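Local coordinates for tailspike protein (PDB 3RIQ), which probably recognises and cleaves the lipopolysaccharide O-antigen of Salmonella as the phage's receptor-binding endorhamnosidase, at residues R528-K533 and F538-L543. Numbering follows the deposited sequence.
Sequences RILAKK and FVTYSL
F538 opens the second strand of a C-terminal antiparallel hairpin and lies against K532, its non-hydrogen-bonded partner. The two side chains slant across each other. With chi1 at -170° the K532 chain leaves away from the backbone N and stays extended, which carries its methylenes along the CE2 and CZ corner of the ring; K532 CD is 3.6 Å from F538 CZ. The ammonium continues to the backbone oxygens of L511 and E512. L530 CD1 comes within 4.0 Å of F538 CD2. A water links F538 O to K533 NZ, accepting from the lysine and donating to the carbonyl.

V539 exchanges two backbone hydrogen bonds with A531. A531 N reaches V539 O at 2.8 Å, nearly in line with the carbonyl. V539 CG2 packs on A531 CB, while V539 CG1 meets K533 CE at 3.8 Å. T540 sits across from L530 on the F538 face, T540 OG1 3.6 Å from L530 CD1.

Y541 forms the second hydrogen-bonded pair: I529 N to Y541 O and Y541 N to I529 O are both 2.9 Å. A531 CB lies at the edge of the Y541 ring, near its plane. S542 pairs with R528, whose extended chain passes beside the serine hydroxyl. L543 ends the chain, with CD2 at 4.4 Å from I529 CD1.

Strand 516-521 completes a small three-stranded sheet near the C-terminal end of the trimeric tailspike, about 64 Å from the chain centre and separate from the right-handed parallel beta-helix. The four backbone bonds fix the register. F538, L530 and K532 meet partners in their own chain. On the opposite face, I529 packs on I517 and F519, yet I529 and Y541 also reach the second subunit, as does L543 after the strand. The hairpin thus joins the trimer by apolar packing plus the hydrogen bond from Y541 OH to L527 N of the second subunit.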
# COMPACT_ATOMS: atom_id res chain seq x y z
N ARG A 528 20.94 -53.00 -28.68
CA ARG A 528 20.40 -52.79 -30.01
C ARG A 528 19.85 -51.39 -30.13
O ARG A 528 19.56 -50.72 -29.11
CB ARG A 528 19.27 -53.79 -30.27
CG ARG A 528 19.77 -55.22 -30.42
CD ARG A 528 18.65 -56.19 -30.69
NE ARG A 528 19.19 -57.54 -30.65
CZ ARG A 528 18.51 -58.63 -30.31
NH1 ARG A 528 17.22 -58.54 -29.98
NH2 ARG A 528 19.12 -59.81 -30.29
N ILE A 529 19.68 -50.96 -31.39
CA ILE A 529 19.10 -49.66 -31.69
C ILE A 529 17.86 -49.90 -32.52
O ILE A 529 17.96 -50.52 -33.57
CB ILE A 529 20.08 -48.79 -32.51
CG1 ILE A 529 21.39 -48.56 -31.73
CG2 ILE A 529 19.40 -47.46 -32.96
CD1 ILE A 529 22.51 -47.92 -32.58
N LEU A 530 16.71 -49.41 -32.06
CA LEU A 530 15.53 -49.31 -32.93
C LEU A 530 15.62 -47.97 -33.66
O LEU A 530 15.75 -46.92 -33.01
CB LEU A 530 14.25 -49.40 -32.12
CG LEU A 530 12.96 -49.31 -32.93
CD1 LEU A 530 12.77 -50.52 -33.88
CD2 LEU A 530 11.77 -49.20 -31.99
N ALA A 531 15.55 -47.98 -34.99
CA ALA A 531 15.65 -46.74 -35.77
C ALA A 531 14.38 -46.50 -36.53
O ALA A 531 13.97 -47.36 -37.32
CB ALA A 531 16.78 -46.83 -36.74
N LYS A 532 13.77 -45.33 -36.31
CA LYS A 532 12.63 -44.89 -37.10
C LYS A 532 13.16 -43.97 -38.19
O LYS A 532 13.59 -42.85 -37.92
CB LYS A 532 11.61 -44.18 -36.19
CG LYS A 532 10.26 -43.90 -36.91
CD LYS A 532 9.20 -43.36 -35.96
CE LYS A 532 7.83 -43.24 -36.67
NZ LYS A 532 6.70 -42.93 -35.73
N LYS A 533 13.18 -44.46 -39.43
CA LYS A 533 13.77 -43.75 -40.56
C LYS A 533 13.01 -42.47 -40.93
O LYS A 533 11.91 -42.23 -40.43
CB LYS A 533 13.86 -44.70 -41.76
CG LYS A 533 14.90 -45.82 -41.58
CD LYS A 533 14.91 -46.77 -42.81
CE LYS A 533 13.95 -47.94 -42.62
NZ LYS A 533 13.65 -48.77 -43.89
N PHE A 538 10.87 -48.74 -40.08
CA PHE A 538 11.77 -49.12 -39.00
C PHE A 538 12.80 -50.17 -39.40
O PHE A 538 12.51 -51.07 -40.21
CB PHE A 538 10.95 -49.70 -37.84
CG PHE A 538 10.06 -48.70 -37.14
CD1 PHE A 538 8.77 -48.47 -37.60
CD2 PHE A 538 10.50 -48.04 -35.98
CE1 PHE A 538 7.93 -47.55 -36.96
CE2 PHE A 538 9.65 -47.13 -35.31
CZ PHE A 538 8.36 -46.87 -35.82
N VAL A 539 13.99 -50.05 -38.79
CA VAL A 539 15.02 -51.10 -38.85
C VAL A 539 15.67 -51.19 -37.47
O VAL A 539 15.66 -50.24 -36.68
CB VAL A 539 16.11 -50.83 -39.94
CG1 VAL A 539 15.56 -51.15 -41.36
CG2 VAL A 539 16.68 -49.40 -39.85
N THR A 540 16.21 -52.37 -37.18
CA THR A 540 16.90 -52.58 -35.92
C THR A 540 18.35 -52.93 -36.19
O THR A 540 18.65 -53.85 -36.99
CB THR A 540 16.21 -53.70 -35.13
OG1 THR A 540 14.87 -53.30 -34.81
CG2 THR A 540 16.99 -54.01 -33.82
N TYR A 541 19.26 -52.22 -35.53
CA TYR A 541 20.69 -52.53 -35.58
C TYR A 541 21.11 -53.28 -34.34
O TYR A 541 20.70 -52.94 -33.24
CB TYR A 541 21.48 -51.22 -35.67
CG TYR A 541 21.32 -50.54 -37.00
CD1 TYR A 541 20.31 -49.59 -37.21
CD2 TYR A 541 22.21 -50.81 -38.06
CE1 TYR A 541 20.14 -48.99 -38.44
CE2 TYR A 541 22.07 -50.18 -39.29
CZ TYR A 541 21.03 -49.27 -39.47
OH TYR A 541 20.87 -48.63 -40.68
N SER A 542 21.91 -54.33 -34.53
CA SER A 542 22.52 -55.02 -33.40
C SER A 542 23.97 -54.57 -33.34
O SER A 542 24.62 -54.37 -34.37
CB SER A 542 22.41 -56.55 -33.59
OG SER A 542 21.04 -56.98 -33.41
N LEU A 543 24.48 -54.34 -32.14
CA LEU A 543 25.86 -53.87 -32.04
C LEU A 543 26.78 -55.05 -31.83
O LEU A 543 26.33 -56.13 -31.41
CB LEU A 543 26.02 -52.83 -30.94
CG LEU A 543 25.19 -51.59 -31.29
CD1 LEU A 543 25.16 -50.58 -30.16
CD2 LEU A 543 25.69 -50.95 -32.59
OXT LEU A 543 27.99 -54.91 -32.09
O HOH W 1 12.26 -50.92 -42.86